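Local coordinates for protein serine-pyruvate aminotransferase (agxt) (Sulfolobus solfataricus, PDB 3ZRQ) that probably transfers amino groups from serine to pyruvate and from alanine to glyoxylate, using pyridoxal 5'-phosphate as cofactor, at residues Lys3-Val8 / Gly322-Pro327; Val26-Lys31 / Ala238-Thr243; Ile160-Val165 / Asp181-Ala186. All coordinates share one frame; numbering follows the deposited sequence. Where two conformers were deposited one is given.

Contact 1: residues Lys3-Val8 / Gly322-Pro327; sequences KLLLHV and GVEFAP
The imidazole of His7 carries Ala326 CB on one face, 3.9 Å from the ring centroid and 7° off the normal, a CH-pi contact well suited to a short methyl side chain. Phe28 of the second subunit meets the same ring edge-to-face. On the other side of the strand pair, the Phe325 ring has Val323 CG1 over one face, offset toward the rim, while its CE1 lies beside Leu6 CD1 at 4.0 Å. Val323 CG1 also reaches Leu6 CD1; Leu6 and Val323 pack on helix 346-363, and Phe325 on helix 311-320. The opposite side carries the charged pair. Glu324, extended with CG anti to the backbone N (chi1 -165°), presents OE1 to Lys3 NZ at 2.8 Å in a salt bridge, though the lysine is poorly ordered; NZ also bonds to Asn25 O of the second subunit, and Ser30 OG of that subunit bonds to OE1. Leu5 CD1 lies against the same carboxylate. Leu4 N bonds to Gly322 O (2.7 Å), and Glu324 N to Leu4 O. Gly322, with positive phi, closes helix 311-320 in a Schellman motif, which leads into the parallel pairing of strands 4-5 and 323-327 at the edge of a mixed sheet.

Contact 2: residues Val26-Lys31 / Ala238-Thr243; sequences VGFTSK and AAYFAT. With PMP (4'-deoxy-4'-aminopyridoxal-5'-phosphate), chain D.
Phe28 meets Tyr240 and Thr243 with its ring. From CB, which points toward the 238-243 segment, the chain takes the cramped chi1 position with CG between backbone N and carbonyl carbon (53°), and this turns one side of the ring to both partners. CE2 lies 3.6 Å from Tyr240 CD1, which sits over the face toward the rim with CD2 and CZ also near it, and CE1 comes to 4.1 Å from Thr243 OG1. The two aromatic planes are inclined at 37°, and a hydrocarbon ring suits this apolar contact with Tyr240 CD1. Nearer the backbone, Ala238 CB rests 3.8 Å from Thr29 CA, where a type I turn from Gly27 to Ser30 brings the backbone close. This is the phosphate end of a class-V aminotransferase cofactor site built across the subunit interface: Tyr240 OH bonds to O1P of the pyridoxamine phosphate at 2.8 Å, and Thr243 grips that oxygen with both N (2.7 Å) and OG1 (2.6 Å). Replacing Tyr240 by a leucine would probably leave O1P without one of its three donors here and Phe28 without the ring it leans on. Thr64, Thr138, Gln188 and Gly63 of the second subunit bind the same cofactor.

Contact 3: residues Ile160-Val165 / Asp181-Ala186; sequences IVVDGV and DVYLTA. With PMP (4'-deoxy-4'-aminopyridoxal-5'-phosphate), chain C.
Val162 and Tyr183 form the apolar centre, lying side by side on one face of two parallel strands. CB of Val162 sits over the middle of the phenol ring, 3.8 Å from its centroid and 9° off the normal, a CH-pi contact. With CG1 anti to the backbone N (chi1 -180°), that methyl reaches Tyr183 CZ at 3.5 Å, while CG2 comes near CE2. At the edge of the ring lies Gly164 CA; a CB on Gly164 would clash with Tyr183 CE1 and Leu184 O, which is consistent with a glycine here. On the other face Val161, in one of its two conformers, packs CG1 on Val182 CB, compact branched side chains suited to neighbouring strands. Farther along, Leu184 CD1 touches Val165 CG2, and Trp92 of helix 87-96 covers Leu184, Val161 and Asp163.

Between the strands runs the backbone ladder, with Val162 N bonded to Val182 O and Leu184 N to Val162 O. At one end Ile160 O accepts from both Asp181 N and Val182 N, and Ile160 N in turn bonds to Asp181 OD2 at 3.0 Å, using the anti lone pair of OD2; Arg154 forms a salt bridge to that carboxylate and Ser203 bonds to its OD1. At the other end Thr185 OG1 donates to Gly164 O from above the carbonyl plane. Asp163 makes an Asx turn, its OD1 taking Val165 N at 2.9 Å, which steadies the carboxylate while OD2 lies 2.7 Å from N1 of the pyridoxamine phosphate. Val165 CG1 faces ring atom C3 at 3.6 Å. An aspartate beside the pyridine nitrogen, at the C-terminal end of a strand in the large mixed sheet, is characteristic of the fold-type I PLP enzymes, the aminotransferases among them.

In the fold
The three contacts are joined through the cofactor and the dimer rather than by touching. Contact 3 lies near the middle of the chain, its centre about 8 Å from the chain's centre, and holds the ring of one pyridoxamine phosphate. Contact 1 comes to about 6 Å from contact 3 between nearest atoms, and the side chain of Val8 stands about 5 Å from a bound cofactor. Contact 2, about 26 Å from contact 3 between centres, serves a different cofactor, that of the second subunit; the counterpart of contact 2 in that subunit supplies Tyr240 and Thr243 to the phosphate at contact 3. Within the chain contacts 1 and 2 are about 35 Å apart between centres, but contact 1 of one subunit meets contact 2 of the second.

Contact 1: residues Lys3-Val8 / Gly322-Pro327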
loop_
_atom_site.group_PDB
_atom_site.type_symbol
_atom_site.label_atom_id
_atom_site.label_comp_id
_atom_site.label_asym_id
_atom_site.label_seq_id
_atom_site.Cartn_x
_atom_site.Cartn_y
_atom_site.Cartn_z
ATOM N N LYS A 3 -12.757 -7.639 -11.429
ATOM C CA LYS A 3 -13.872 -6.709 -11.693
ATOM C C LYS A 3 -13.504 -5.279 -12.119
ATOM O O LYS A 3 -12.745 -4.599 -11.435
ATOM C CB LYS A 3 -14.845 -6.685 -10.499
ATOM C CG LYS A 3 -16.155 -5.921 -10.744
ATOM C CD LYS A 3 -16.156 -4.491 -10.181
ATOM C CE LYS A 3 -16.306 -4.471 -8.663
ATOM N NZ LYS A 3 -16.658 -3.122 -8.135
ATOM N N LEU A 4 -14.051 -4.854 -13.264
ATOM C CA LEU A 4 -13.941 -3.483 -13.771
ATOM C C LEU A 4 -15.042 -2.581 -13.211
ATOM O O LEU A 4 -16.210 -2.982 -13.168
ATOM C CB LEU A 4 -14.044 -3.476 -15.302
ATOM C CG LEU A 4 -12.764 -3.363 -16.122
ATOM C CD1 LEU A 4 -13.117 -3.080 -17.574
ATOM C CD2 LEU A 4 -11.833 -2.273 -15.571
ATOM N N LEU A 5 -14.675 -1.370 -12.787
ATOM C CA LEU A 5 -15.677 -0.372 -12.363
ATOM C C LEU A 5 -15.913 0.645 -13.491
ATOM O O LEU A 5 -15.177 1.629 -13.623
ATOM C CB LEU A 5 -15.306 0.306 -11.023
ATOM C CG LEU A 5 -16.333 1.230 -10.314
ATOM C CD1 LEU A 5 -17.619 0.489 -9.869
ATOM C CD2 LEU A 5 -15.718 1.952 -9.115
ATOM N N LEU A 6 -16.916 0.360 -14.324
ATOM C CA LEU A 6 -17.364 1.267 -15.392
ATOM C C LEU A 6 -18.699 1.905 -14.993
ATOM O O LEU A 6 -19.734 1.779 -15.682
ATOM C CB LEU A 6 -17.440 0.548 -16.749
ATOM C CG LEU A 6 -16.119 0.019 -17.356
ATOM C CD1 LEU A 6 -16.353 -0.631 -18.739
ATOM C CD2 LEU A 6 -14.946 1.052 -17.395
ATOM N N HIS A 7 -18.628 2.576 -13.843
ATOM C CA HIS A 7 -19.731 3.258 -13.168
ATOM C C HIS A 7 -19.548 4.781 -13.418
ATOM O O HIS A 7 -18.644 5.217 -14.152
ATOM C CB HIS A 7 -19.666 2.928 -11.655
ATOM C CG HIS A 7 -20.982 2.992 -10.934
ATOM N ND1 HIS A 7 -21.590 4.185 -10.588
ATOM C CD2 HIS A 7 -21.786 2.006 -10.456
ATOM C CE1 HIS A 7 -22.727 3.930 -9.958
ATOM N NE2 HIS A 7 -22.868 2.616 -9.861
ATOM N N VAL A 8 -20.393 5.575 -12.770
ATOM C CA VAL A 8 -20.409 7.021 -12.977
ATOM C C VAL A 8 -19.492 7.833 -12.032
ATOM O O VAL A 8 -19.517 9.065 -12.058
ATOM C CB VAL A 8 -21.865 7.559 -12.983
ATOM C CG1 VAL A 8 -22.639 6.905 -14.125
ATOM C CG2 VAL A 8 -22.560 7.325 -11.624
ATOM N N GLY A 322 -17.570 -9.634 -14.593
ATOM C CA GLY A 322 -16.401 -8.817 -14.237
ATOM C C GLY A 322 -16.438 -7.344 -14.608
ATOM O O GLY A 322 -15.386 -6.708 -14.787
ATOM N N VAL A 323 -17.640 -6.789 -14.734
ATOM C CA VAL A 323 -17.803 -5.339 -14.988
ATOM C C VAL A 323 -19.021 -4.803 -14.229
ATOM O O VAL A 323 -20.131 -5.327 -14.368
ATOM C CB VAL A 323 -17.926 -4.994 -16.512
ATOM C CG1 VAL A 323 -18.064 -3.473 -16.742
ATOM C CG2 VAL A 323 -16.738 -5.533 -17.286
ATOM N N GLU A 324 -18.802 -3.771 -13.414
ATOM C CA GLU A 324 -19.905 -3.056 -12.769
ATOM C C GLU A 324 -20.207 -1.783 -13.584
ATOM O O GLU A 324 -19.356 -0.887 -13.689
ATOM C CB GLU A 324 -19.554 -2.735 -11.306
ATOM C CG GLU A 324 -20.749 -2.322 -10.420
ATOM C CD GLU A 324 -20.322 -1.818 -9.030
ATOM O OE1 GLU A 324 -19.266 -2.262 -8.514
ATOM O OE2 GLU A 324 -21.043 -0.965 -8.460
ATOM N N PHE A 325 -21.396 -1.760 -14.205
ATOM C CA PHE A 325 -21.968 -0.591 -14.921
ATOM C C PHE A 325 -22.885 0.182 -13.947
ATOM O O PHE A 325 -22.903 -0.119 -12.755
ATOM C CB PHE A 325 -22.804 -1.064 -16.125
ATOM C CG PHE A 325 -21.998 -1.667 -17.262
ATOM C CD1 PHE A 325 -21.043 -0.913 -17.943
ATOM C CD2 PHE A 325 -22.234 -2.963 -17.687
ATOM C CE1 PHE A 325 -20.307 -1.456 -19.004
ATOM C CE2 PHE A 325 -21.520 -3.517 -18.750
ATOM C CZ PHE A 325 -20.556 -2.768 -19.412
ATOM N N ALA A 326 -23.671 1.136 -14.438
ATOM C CA ALA A 326 -24.588 1.894 -13.560
ATOM C C ALA A 326 -26.060 1.747 -13.952
ATOM O O ALA A 326 -26.363 1.550 -15.118
ATOM C CB ALA A 326 -24.201 3.376 -13.512
ATOM N N PRO A 327 -26.988 1.865 -12.972
ATOM C CA PRO A 327 -28.398 1.775 -13.326
ATOM C C PRO A 327 -28.893 3.009 -14.074
ATOM O O PRO A 327 -28.284 4.081 -13.990
ATOM C CB PRO A 327 -29.097 1.658 -11.961
ATOM C CG PRO A 327 -28.201 2.380 -11.037
ATOM C CD PRO A 327 -26.807 2.062 -11.519
#

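Contact 2: residues Val26-Lys31 / Ala238-Thr243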
loop_
_atom_site.group_PDB
_atom_site.type_symbol
_atom_site.label_atom_id
_atom_site.label_comp_id
_atom_site.label_asym_id
_atom_site.label_seq_id
_atom_site.Cartn_x
_atom_site.Cartn_y
_atom_site.Cartn_z
ATOM N N VAL A 26 0.826 12.480 8.215
ATOM C CA VAL A 26 0.573 13.756 7.527
ATOM C C VAL A 26 -0.751 14.362 8.026
ATOM O O VAL A 26 -1.745 13.644 8.185
ATOM C CB VAL A 26 0.550 13.537 5.984
ATOM C CG1 VAL A 26 0.071 14.773 5.210
ATOM C CG2 VAL A 26 1.938 13.110 5.490
ATOM N N GLY A 27 -0.740 15.664 8.321
ATOM C CA GLY A 27 -1.947 16.414 8.711
ATOM C C GLY A 27 -2.056 17.717 7.933
ATOM O O GLY A 27 -1.249 17.968 7.034
ATOM N N PHE A 28 -3.028 18.567 8.275
ATOM C CA PHE A 28 -3.335 19.773 7.455
ATOM C C PHE A 28 -2.276 20.887 7.466
ATOM O O PHE A 28 -2.241 21.735 6.556
ATOM C CB PHE A 28 -4.718 20.354 7.784
ATOM C CG PHE A 28 -4.939 20.626 9.250
ATOM C CD1 PHE A 28 -5.473 19.644 10.085
ATOM C CD2 PHE A 28 -4.623 21.868 9.796
ATOM C CE1 PHE A 28 -5.681 19.896 11.433
ATOM C CE2 PHE A 28 -4.840 22.125 11.145
ATOM C CZ PHE A 28 -5.356 21.145 11.967
ATOM N N THR A 29 -1.414 20.872 8.483
ATOM C CA THR A 29 -0.285 21.802 8.559
ATOM C C THR A 29 0.993 21.213 7.970
ATOM O O THR A 29 1.936 21.954 7.693
ATOM C CB THR A 29 0.013 22.236 10.016
ATOM O OG1 THR A 29 0.595 21.141 10.735
ATOM C CG2 THR A 29 -1.260 22.658 10.733
ATOM N N SER A 30 1.026 19.888 7.781
ATOM C CA SER A 30 2.236 19.202 7.284
ATOM C C SER A 30 2.649 19.718 5.923
ATOM O O SER A 30 1.804 20.041 5.084
ATOM C CB SER A 30 2.069 17.674 7.240
ATOM O OG SER A 30 1.688 17.152 8.507
ATOM N N LYS A 31 3.964 19.814 5.730
ATOM C CA LYS A 31 4.573 20.250 4.486
ATOM C C LYS A 31 4.103 19.442 3.270
ATOM O O LYS A 31 3.909 20.003 2.186
ATOM C CB LYS A 31 6.107 20.158 4.621
ATOM C CG LYS A 31 6.917 20.751 3.459
ATOM C CD LYS A 31 8.433 20.761 3.751
ATOM C CE LYS A 31 8.874 22.064 4.428
ATOM N NZ LYS A 31 10.291 22.032 4.903
ATOM N N ALA A 238 0.396 27.135 5.673
ATOM C CA ALA A 238 -0.739 26.376 6.153
ATOM C C ALA A 238 -1.712 27.335 6.822
ATOM O O ALA A 238 -1.302 28.305 7.457
ATOM C CB ALA A 238 -0.286 25.303 7.130
ATOM N N ALA A 239 -3.004 27.084 6.663
ATOM C CA ALA A 239 -4.034 27.877 7.340
ATOM C C ALA A 239 -5.176 26.927 7.643
ATOM O O ALA A 239 -5.309 25.905 6.973
ATOM C CB ALA A 239 -4.486 29.024 6.464
ATOM N N TYR A 240 -5.958 27.220 8.673
ATOM C CA TYR A 240 -7.002 26.303 9.101
ATOM C C TYR A 240 -8.378 26.945 9.079
ATOM O O TYR A 240 -8.612 27.966 9.732
ATOM C CB TYR A 240 -6.703 25.730 10.495
ATOM C CG TYR A 240 -7.836 24.924 11.062
ATOM C CD1 TYR A 240 -8.074 23.608 10.629
ATOM C CD2 TYR A 240 -8.705 25.484 11.997
ATOM C CE1 TYR A 240 -9.143 22.868 11.153
ATOM C CE2 TYR A 240 -9.786 24.754 12.512
ATOM C CZ TYR A 240 -9.992 23.459 12.084
ATOM O OH TYR A 240 -11.051 22.771 12.619
ATOM N N PHE A 241 -9.303 26.345 8.334
ATOM C CA PHE A 241 -10.703 26.687 8.529
ATOM C C PHE A 241 -11.385 25.499 9.198
ATOM O O PHE A 241 -11.916 25.599 10.304
ATOM C CB PHE A 241 -11.431 27.047 7.220
ATOM C CG PHE A 241 -12.946 27.073 7.392
ATOM C CD1 PHE A 241 -13.520 27.828 8.409
ATOM C CD2 PHE A 241 -13.779 26.308 6.564
ATOM C CE1 PHE A 241 -14.911 27.841 8.625
ATOM C CE2 PHE A 241 -15.184 26.305 6.756
ATOM C CZ PHE A 241 -15.758 27.070 7.784
ATOM N N ALA A 242 -11.409 24.379 8.477
ATOM C CA ALA A 242 -12.019 23.140 8.999
ATOM C C ALA A 242 -11.175 22.029 8.393
ATOM O O ALA A 242 -10.549 22.235 7.337
ATOM C CB ALA A 242 -13.484 23.035 8.558
ATOM N N THR A 243 -11.077 20.878 9.061
ATOM C CA THR A 243 -10.142 19.837 8.573
ATOM C C THR A 243 -10.570 19.317 7.178
ATOM O O THR A 243 -11.698 18.878 7.039
ATOM C CB THR A 243 -10.080 18.674 9.549
ATOM O OG1 THR A 243 -9.652 19.189 10.825
ATOM C CG2 THR A 243 -9.066 17.592 9.052
HETATM N N1 PMP D . -14.771 20.425 17.561
HETATM C C2 PMP D . -13.544 20.291 18.169
HETATM C C2A PMP D . -13.560 20.035 19.661
HETATM C C3 PMP D . -12.391 20.140 17.384
HETATM O O3 PMP D . -11.174 19.762 17.910
HETATM C C4 PMP D . -12.484 20.397 16.009
HETATM C C4A PMP D . -11.264 20.480 15.139
HETATM N N4A PMP D . -10.230 19.585 15.585
HETATM C C5 PMP D . -13.724 20.645 15.432
HETATM C C6 PMP D . -14.860 20.700 16.225
HETATM C C5A PMP D . -13.840 20.904 13.932
HETATM O O4P PMP D . -13.626 19.662 13.285
HETATM P P PMP D . -13.181 19.595 11.758
HETATM O O1P PMP D . -11.877 20.346 11.606
HETATM O O2P PMP D . -14.257 20.265 10.939
HETATM O O3P PMP D . -13.052 18.108 11.442
#

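Contact 3: residues Ile160-Val165 / Asp181-Ala186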
loop_
_atom_site.group_PDB
_atom_site.type_symbol
_atom_site.label_atom_id
_atom_site.label_comp_id
_atom_site.label_asym_id
_atom_site.label_seq_id
_atom_site.Cartn_x
_atom_site.Cartn_y
_atom_site.Cartn_z
ATOM N N ILE A 160 -22.452 33.173 -14.576
ATOM C CA ILE A 160 -22.699 31.891 -15.230
ATOM C C ILE A 160 -21.913 30.777 -14.530
ATOM O O ILE A 160 -20.712 30.881 -14.372
ATOM C CB ILE A 160 -22.338 31.912 -16.736
ATOM C CG1 ILE A 160 -23.190 32.945 -17.497
ATOM C CG2 ILE A 160 -22.562 30.534 -17.381
ATOM C CD1 ILE A 160 -22.697 33.139 -18.931
ATOM N N VAL A 161 -22.626 29.747 -14.091
ATOM C CA VAL A 161 -21.994 28.596 -13.459
ATOM C C VAL A 161 -22.250 27.323 -14.274
ATOM O O VAL A 161 -23.366 27.106 -14.814
ATOM C CB VAL A 161 -22.406 28.418 -11.964
ATOM C CG1 VAL A 161 -22.338 29.756 -11.204
ATOM C CG2 VAL A 161 -23.774 27.782 -11.819
ATOM N N VAL A 162 -21.202 26.491 -14.383
ATOM C CA VAL A 162 -21.322 25.224 -15.098
ATOM C C VAL A 162 -20.940 24.067 -14.185
ATOM O O VAL A 162 -19.845 24.064 -13.589
ATOM C CB VAL A 162 -20.431 25.184 -16.368
ATOM C CG1 VAL A 162 -20.579 23.833 -17.105
ATOM C CG2 VAL A 162 -20.761 26.368 -17.291
ATOM N N ASP A 163 -21.864 23.127 -14.045
ATOM C CA ASP A 163 -21.592 21.868 -13.390
ATOM C C ASP A 163 -20.845 20.978 -14.412
ATOM O O ASP A 163 -21.461 20.433 -15.351
ATOM C CB ASP A 163 -22.906 21.263 -12.892
ATOM C CG ASP A 163 -22.788 19.804 -12.515
ATOM O OD1 ASP A 163 -21.672 19.220 -12.569
ATOM O OD2 ASP A 163 -23.838 19.215 -12.180
ATOM N N GLY A 164 -19.516 20.915 -14.236
ATOM C CA GLY A 164 -18.625 20.008 -14.976
ATOM C C GLY A 164 -18.214 18.734 -14.232
ATOM O O GLY A 164 -17.151 18.164 -14.511
ATOM N N VAL A 165 -19.060 18.263 -13.312
ATOM C CA VAL A 165 -18.793 17.022 -12.557
ATOM C C VAL A 165 -18.477 15.799 -13.456
ATOM O O VAL A 165 -17.522 15.050 -13.164
ATOM C CB VAL A 165 -19.920 16.703 -11.530
ATOM C CG1 VAL A 165 -19.764 15.314 -10.970
ATOM C CG2 VAL A 165 -19.926 17.769 -10.369
ATOM N N ASP A 181 -18.070 32.073 -14.774
ATOM C CA ASP A 181 -17.772 32.617 -13.451
ATOM C C ASP A 181 -17.482 31.568 -12.389
ATOM O O ASP A 181 -16.646 31.798 -11.520
ATOM C CB ASP A 181 -18.869 33.594 -13.013
ATOM C CG ASP A 181 -18.969 34.763 -13.971
ATOM O OD1 ASP A 181 -18.007 35.574 -13.993
ATOM O OD2 ASP A 181 -19.951 34.808 -14.734
ATOM N N VAL A 182 -18.196 30.452 -12.452
ATOM C CA VAL A 182 -17.888 29.264 -11.629
ATOM C C VAL A 182 -17.936 28.032 -12.517
ATOM O O VAL A 182 -18.984 27.700 -13.078
ATOM C CB VAL A 182 -18.875 29.085 -10.438
ATOM C CG1 VAL A 182 -18.521 27.859 -9.614
ATOM C CG2 VAL A 182 -18.881 30.318 -9.539
ATOM N N TYR A 183 -16.804 27.341 -12.645
ATOM C CA TYR A 183 -16.790 26.021 -13.297
ATOM C C TYR A 183 -16.444 25.048 -12.181
ATOM O O TYR A 183 -15.449 25.248 -11.462
ATOM C CB TYR A 183 -15.735 25.955 -14.424
ATOM C CG TYR A 183 -16.222 25.257 -15.682
ATOM C CD1 TYR A 183 -16.577 23.900 -15.672
ATOM C CD2 TYR A 183 -16.358 25.960 -16.868
ATOM C CE1 TYR A 183 -17.037 23.267 -16.820
ATOM C CE2 TYR A 183 -16.821 25.344 -18.034
ATOM C CZ TYR A 183 -17.160 23.998 -18.005
ATOM O OH TYR A 183 -17.633 23.386 -19.145
ATOM N N LEU A 184 -17.270 24.025 -11.986
ATOM C CA LEU A 184 -17.019 23.109 -10.874
ATOM C C LEU A 184 -16.963 21.639 -11.325
ATOM O O LEU A 184 -17.444 21.279 -12.415
ATOM C CB LEU A 184 -18.058 23.310 -9.747
ATOM C CG LEU A 184 -19.532 23.026 -10.083
ATOM C CD1 LEU A 184 -19.881 21.553 -9.791
ATOM C CD2 LEU A 184 -20.429 23.960 -9.232
ATOM N N THR A 185 -16.375 20.802 -10.477
ATOM C CA THR A 185 -16.308 19.365 -10.724
ATOM C C THR A 185 -16.137 18.633 -9.385
ATOM O O THR A 185 -16.235 19.259 -8.293
ATOM C CB THR A 185 -15.223 18.993 -11.837
ATOM O OG1 THR A 185 -15.323 17.607 -12.229
ATOM C CG2 THR A 185 -13.799 19.283 -11.388
ATOM N N ALA A 186 -15.939 17.317 -9.459
ATOM C CA ALA A 186 -15.681 16.512 -8.282
ATOM C C ALA A 186 -14.389 15.739 -8.526
ATOM O O ALA A 186 -13.870 15.710 -9.668
ATOM C CB ALA A 186 -16.848 15.556 -8.006
HETATM N N1 PMP C . -23.561 16.789 -11.102
HETATM C C2 PMP C . -23.493 15.698 -11.915
HETATM C C2A PMP C . -23.546 15.939 -13.399
HETATM C C3 PMP C . -23.233 14.428 -11.392
HETATM O O3 PMP C . -23.017 13.393 -12.243
HETATM C C4 PMP C . -23.222 14.285 -9.995
HETATM C C4A PMP C . -23.278 12.933 -9.339
HETATM N N4A PMP C . -22.265 12.095 -9.831
HETATM C C5 PMP C . -23.324 15.422 -9.178
HETATM C C6 PMP C . -23.506 16.673 -9.747
HETATM C C5A PMP C . -23.219 15.366 -7.658
HETATM O O4P PMP C . -21.887 14.979 -7.333
HETATM P P PMP C . -21.599 14.258 -5.920
HETATM O O1P PMP C . -22.304 12.920 -5.880
HETATM O O2P PMP C . -22.104 15.156 -4.804
HETATM O O3P PMP C . -20.101 14.112 -5.872
#